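FERM, RhoGEF and pleckstrin domain protein 2 (Danio rerio, PDB 6D21) probably acts as a guanine nucleotide exchange factor that activates the GTPase RAC1 in semaphorin and integrin signalling, this chain being its FERM region. Local coordinates at residues A[212-215]-A[220-223]; A[225-230]-A[275-280]. All blocks are in the same frame, centred on the assembly; numbering follows the deposited sequence.

Both contacts lie in the PH-like C-terminal lobe of the FERM domain, with centres about 13 Å apart. Contact 1 joins two neighbouring strands at one outer edge of the seven-stranded antiparallel sheet, and is only partly buried. Contact 2 starts where the second of these strands, 220-226, ends, and runs to helix 263-281; it is buried. The chemistry differs accordingly. Contact 1 is made mainly of backbone hydrogen bonds, with a water bridging two polar side chains. Contact 2 has no hydrogen bond between its segments and rests on aromatic packing. The two also touch: Leu213 CD1 lies 3.9 Å from Trp227 CZ3, and Val215 packs on Phe225.

Contact 1 of 2, residues A[212-215]-A[220-223]; sequences GLQV and TKIN
Val215 and Asn223 form an antiparallel hydrogen-bonded pair, and the short strands 212-215 and 220-223 run at 119° to each other, far from straight antiparallel. Val215 N gives a bond of 2.9 Å to Asn223 O. In return Val215 O receives two N-H groups. Ile222 N lies 2.8 Å from Val215 O. Asn223 N bonds the same Val215 O only weakly, at 3.4 Å. The CA of Lys221 also approaches Val215 O. Val215 CB and Asn223 CB start on the same face of the sheet, 4.3 Å apart, but the amide of Asn223 leads away from Val215. Val215 also rests on Leu206 of the next strand. Gln214 and Lys221 meet through their polar ends. Lys221 CG is anti to the backbone N (chi1 -172°), beside Val215 O, and a bend at chi3 turns the amine to the amide of Gln214. Gln214 NE2 and Lys221 NZ stay 3.6 Å apart and do not bond directly. A water accepts from both, at 3.1 Å from Gln214 NE2 and 2.8 Å from Lys221 NZ. On the strand's other flank, Gln214 pairs through its backbone with Ala207. Two consecutive residues, Ile222 and Asn223, thus face the single residue Val215: a classic beta bulge in the 212-217/220-226 hairpin of the PH-like lobe.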
loop_
_atom_site.group_PDB
_atom_site.type_symbol
_atom_site.label_atom_id
_atom_site.label_comp_id
_atom_site.label_asym_id
_atom_site.label_seq_id
_atom_site.Cartn_x
_atom_site.Cartn_y
_atom_site.Cartn_z
ATOM N N GLY A 212 -10.225 1.732 -11.289
ATOM C CA GLY A 212 -10.971 0.508 -11.521
ATOM C C GLY A 212 -10.135 -0.741 -11.352
ATOM O O GLY A 212 -9.203 -0.757 -10.547
ATOM N N LEU A 213 -10.456 -1.799 -12.095
ATOM C CA LEU A 213 -9.739 -3.064 -11.894
ATOM C C LEU A 213 -8.594 -3.229 -12.890
ATOM O O LEU A 213 -8.640 -2.716 -14.009
ATOM C CB LEU A 213 -10.690 -4.259 -11.981
ATOM C CG LEU A 213 -11.346 -4.681 -10.661
ATOM C CD1 LEU A 213 -12.343 -3.643 -10.151
ATOM C CD2 LEU A 213 -12.021 -6.014 -10.804
ATOM N N GLN A 214 -7.557 -3.936 -12.469
ATOM C CA GLN A 214 -6.445 -4.229 -13.359
ATOM C C GLN A 214 -6.173 -5.721 -13.409
ATOM O O GLN A 214 -6.450 -6.447 -12.458
ATOM C CB GLN A 214 -5.185 -3.498 -12.921
ATOM C CG GLN A 214 -5.291 -2.013 -13.011
ATOM C CD GLN A 214 -4.319 -1.329 -12.072
ATOM O OE1 GLN A 214 -3.860 -1.923 -11.098
ATOM N NE2 GLN A 214 -4.004 -0.071 -12.357
ATOM N N VAL A 215 -5.627 -6.161 -14.536
ATOM C CA VAL A 215 -5.277 -7.551 -14.732
ATOM C C VAL A 215 -3.811 -7.633 -15.106
ATOM O O VAL A 215 -3.364 -6.976 -16.056
ATOM C CB VAL A 215 -6.124 -8.211 -15.833
ATOM C CG1 VAL A 215 -5.729 -9.671 -15.981
ATOM C CG2 VAL A 215 -7.602 -8.081 -15.511
ATOM N N THR A 220 3.499 -7.621 -15.885
ATOM C CA THR A 220 3.066 -6.810 -17.009
ATOM C C THR A 220 1.537 -6.732 -17.025
ATOM O O THR A 220 0.837 -7.742 -16.954
ATOM C CB THR A 220 3.600 -7.356 -18.352
ATOM O OG1 THR A 220 3.191 -8.713 -18.518
ATOM C CG2 THR A 220 5.123 -7.302 -18.380
ATOM N N LYS A 221 1.033 -5.511 -17.096
ATOM C CA LYS A 221 -0.391 -5.263 -17.038
ATOM C C LYS A 221 -1.026 -5.565 -18.378
ATOM O O LYS A 221 -0.685 -4.940 -19.376
ATOM C CB LYS A 221 -0.653 -3.815 -16.633
ATOM C CG LYS A 221 -2.109 -3.490 -16.365
ATOM C CD LYS A 221 -2.323 -1.978 -16.304
ATOM C CE LYS A 221 -1.412 -1.317 -15.279
ATOM N NZ LYS A 221 -1.743 0.140 -15.112
ATOM N N ILE A 222 -1.948 -6.523 -18.395
ATOM C CA ILE A 222 -2.632 -6.922 -19.624
ATOM C C ILE A 222 -3.897 -6.106 -19.905
ATOM O O ILE A 222 -4.317 -5.993 -21.054
ATOM C CB ILE A 222 -3.023 -8.415 -19.588
ATOM C CG1 ILE A 222 -1.871 -9.246 -19.037
ATOM C CG2 ILE A 222 -3.389 -8.908 -20.975
ATOM C CD1 ILE A 222 -0.642 -9.199 -19.914
ATOM N N ASN A 223 -4.505 -5.533 -18.867
ATOM C CA ASN A 223 -5.789 -4.861 -19.058
ATOM C C ASN A 223 -6.239 -3.991 -17.899
ATOM O O ASN A 223 -5.880 -4.243 -16.759
ATOM C CB ASN A 223 -6.874 -5.898 -19.339
ATOM C CG ASN A 223 -7.701 -5.549 -20.553
ATOM O OD1 ASN A 223 -8.114 -4.399 -20.731
ATOM N ND2 ASN A 223 -7.936 -6.536 -21.405
HETATM O O HOH W 1 -4.465 0.797 -15.245
#

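Contact 2 of 2, residues A[225-230]-A[275-280]; sequences FNWSKI and EHHSFF
Trp227 and His277 make most of this contact, and they meet as an edge-to-face aromatic pair. The imidazole turns its edge to the face of the indole. The centroids of the His277 ring and the Trp227 six-membered ring are 5.2 Å apart, with the planes at 72°. His277 CD2 is the atom that points in. It sits over the indole face, offset toward the rim, 3.7 Å from Trp227 CE3. His277 CG is anti to its backbone N (chi1 173°), which carries the ring along the helix flank to the indole.

A CH-pi contact adds to the pair. His277 CB stands over the same six-membered ring, 3.9 Å from its centroid and 18° off the normal. Thus CB and CD2 of one histidine both lie on one face of the tryptophan.

Trp227 starts the short 3-10 segment 227-229 just after strand 220-226. Helix 263-281 is the C-terminal helix that packs against the sheet in PH-like domains, here the third lobe of the FERM fold. The indole lies between the helix and the sheet, where it also packs on Val208 of strand 203-209.

Van der Waals contacts extend the patch along the helix. The far rim of the indole reaches the backbone, with Trp227 CH2 3.7 Å from His277 N. His276 CB approaches Trp227 CZ2 obliquely at 4.0 Å.

Two ring nitrogens are hydrogen-bonded to backbone carbonyls outside the segments. Trp227 NE1 bonds to His210 O, which anchors the buried N-H and restrains the indole's rotation, and His276 ND1 bonds to Asn272 O, one turn back on the helix.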
loop_
_atom_site.group_PDB
_atom_site.type_symbol
_atom_site.label_atom_id
_atom_site.label_comp_id
_atom_site.label_asym_id
_atom_site.label_seq_id
_atom_site.Cartn_x
_atom_site.Cartn_y
_atom_site.Cartn_z
ATOM N N PHE A 225 -9.963 -2.202 -16.535
ATOM C CA PHE A 225 -11.405 -1.970 -16.648
ATOM C C PHE A 225 -11.814 -0.814 -15.758
ATOM O O PHE A 225 -11.869 -0.947 -14.530
ATOM C CB PHE A 225 -12.184 -3.234 -16.281
ATOM C CG PHE A 225 -11.715 -4.454 -17.020
ATOM C CD1 PHE A 225 -11.942 -4.582 -18.380
ATOM C CD2 PHE A 225 -11.023 -5.462 -16.360
ATOM C CE1 PHE A 225 -11.502 -5.706 -19.078
ATOM C CE2 PHE A 225 -10.577 -6.587 -17.050
ATOM C CZ PHE A 225 -10.817 -6.704 -18.411
ATOM N N ASN A 226 -12.079 0.328 -16.381
ATOM C CA ASN A 226 -12.484 1.517 -15.654
ATOM C C ASN A 226 -13.820 1.291 -14.994
ATOM O O ASN A 226 -14.602 0.457 -15.455
ATOM C CB ASN A 226 -12.564 2.724 -16.583
ATOM C CG ASN A 226 -11.247 3.030 -17.246
ATOM O OD1 ASN A 226 -10.246 3.286 -16.577
ATOM N ND2 ASN A 226 -11.229 2.981 -18.574
ATOM N N TRP A 227 -14.082 2.031 -13.922
ATOM C CA TRP A 227 -15.367 1.924 -13.237
ATOM C C TRP A 227 -16.531 2.118 -14.194
ATOM O O TRP A 227 -17.546 1.430 -14.084
ATOM C CB TRP A 227 -15.480 2.944 -12.109
ATOM C CG TRP A 227 -14.450 2.829 -11.048
ATOM C CD1 TRP A 227 -13.555 3.790 -10.680
ATOM C CD2 TRP A 227 -14.194 1.694 -10.206
ATOM N NE1 TRP A 227 -12.765 3.332 -9.654
ATOM C CE2 TRP A 227 -13.133 2.048 -9.347
ATOM C CE3 TRP A 227 -14.758 0.422 -10.094
ATOM C CZ2 TRP A 227 -12.628 1.175 -8.383
ATOM C CZ3 TRP A 227 -14.249 -0.449 -9.135
ATOM C CH2 TRP A 227 -13.200 -0.069 -8.294
ATOM N N SER A 228 -16.381 3.063 -15.123
ATOM C CA SER A 228 -17.440 3.376 -16.084
ATOM C C SER A 228 -17.790 2.170 -16.958
ATOM O O SER A 228 -18.923 2.048 -17.436
ATOM C CB SER A 228 -17.031 4.551 -16.977
ATOM O OG SER A 228 -15.884 4.213 -17.741
ATOM N N LYS A 229 -16.814 1.286 -17.166
ATOM C CA LYS A 229 -17.018 0.103 -17.997
ATOM C C LYS A 229 -17.524 -1.106 -17.216
ATOM O O LYS A 229 -17.897 -2.113 -17.808
ATOM C CB LYS A 229 -15.727 -0.267 -18.724
ATOM C CG LYS A 229 -15.228 0.822 -19.657
ATOM C CD LYS A 229 -13.930 0.423 -20.347
ATOM C CE LYS A 229 -13.714 1.240 -21.619
ATOM N NZ LYS A 229 -14.999 1.631 -22.279
ATOM N N ILE A 230 -17.529 -1.014 -15.890
ATOM C CA ILE A 230 -17.960 -2.139 -15.064
ATOM C C ILE A 230 -19.429 -2.015 -14.662
ATOM O O ILE A 230 -19.813 -1.064 -13.982
ATOM C CB ILE A 230 -17.093 -2.273 -13.794
ATOM C CG1 ILE A 230 -15.640 -2.565 -14.182
ATOM C CG2 ILE A 230 -17.654 -3.369 -12.876
ATOM C CD1 ILE A 230 -14.642 -2.460 -13.046
ATOM N N GLU A 275 -15.124 -1.356 -1.705
ATOM C CA GLU A 275 -14.540 -0.253 -0.934
ATOM C C GLU A 275 -13.785 0.781 -1.785
ATOM O O GLU A 275 -13.889 1.975 -1.545
ATOM C CB GLU A 275 -13.593 -0.822 0.133
ATOM C CG GLU A 275 -14.328 -1.451 1.311
ATOM C CD GLU A 275 -13.420 -2.261 2.230
ATOM O OE1 GLU A 275 -12.199 -2.343 1.966
ATOM O OE2 GLU A 275 -13.938 -2.823 3.221
ATOM N N HIS A 276 -13.005 0.316 -2.757
ATOM C CA HIS A 276 -12.330 1.229 -3.672
ATOM C C HIS A 276 -13.317 2.023 -4.497
ATOM O O HIS A 276 -13.170 3.237 -4.650
ATOM C CB HIS A 276 -11.384 0.475 -4.609
ATOM C CG HIS A 276 -9.981 0.419 -4.119
ATOM N ND1 HIS A 276 -9.588 -0.410 -3.084
ATOM C CD2 HIS A 276 -8.882 1.119 -4.480
ATOM C CE1 HIS A 276 -8.297 -0.243 -2.856
ATOM N NE2 HIS A 276 -7.845 0.686 -3.685
ATOM N N HIS A 277 -14.319 1.336 -5.038
ATOM C CA HIS A 277 -15.325 1.998 -5.857
ATOM C C HIS A 277 -16.063 3.057 -5.045
ATOM O O HIS A 277 -16.248 4.198 -5.477
ATOM C CB HIS A 277 -16.338 0.999 -6.415
ATOM C CG HIS A 277 -17.481 1.659 -7.121
ATOM N ND1 HIS A 277 -18.694 1.907 -6.511
ATOM C CD2 HIS A 277 -17.578 2.169 -8.371
ATOM C CE1 HIS A 277 -19.495 2.520 -7.363
ATOM N NE2 HIS A 277 -18.843 2.694 -8.499
ATOM N N SER A 278 -16.495 2.659 -3.862
ATOM C CA SER A 278 -17.174 3.571 -2.964
ATOM C C SER A 278 -16.270 4.768 -2.624
ATOM O O SER A 278 -16.691 5.919 -2.752
ATOM C CB SER A 278 -17.626 2.813 -1.708
ATOM O OG SER A 278 -17.900 3.681 -0.626
ATOM N N PHE A 279 -15.016 4.505 -2.257
ATOM C CA PHE A 279 -14.108 5.582 -1.858
ATOM C C PHE A 279 -13.889 6.587 -2.997
ATOM O O PHE A 279 -14.009 7.815 -2.806
ATOM C CB PHE A 279 -12.764 5.007 -1.378
ATOM C CG PHE A 279 -11.794 6.051 -0.912
ATOM C CD1 PHE A 279 -11.900 6.596 0.356
ATOM C CD2 PHE A 279 -10.787 6.499 -1.747
ATOM C CE1 PHE A 279 -11.020 7.559 0.783
ATOM C CE2 PHE A 279 -9.902 7.472 -1.328
ATOM C CZ PHE A 279 -10.018 8.001 -0.066
ATOM N N PHE A 280 -13.619 6.072 -4.196
ATOM C CA PHE A 280 -13.267 6.944 -5.319
ATOM C C PHE A 280 -14.411 7.429 -6.211
ATOM O O PHE A 280 -14.179 8.266 -7.085
ATOM C CB PHE A 280 -12.236 6.250 -6.205
ATOM C CG PHE A 280 -10.877 6.157 -5.573
ATOM C CD1 PHE A 280 -10.100 7.297 -5.419
ATOM C CD2 PHE A 280 -10.390 4.946 -5.115
ATOM C CE1 PHE A 280 -8.846 7.232 -4.840
ATOM C CE2 PHE A 280 -9.121 4.868 -4.545
ATOM C CZ PHE A 280 -8.355 6.012 -4.405
#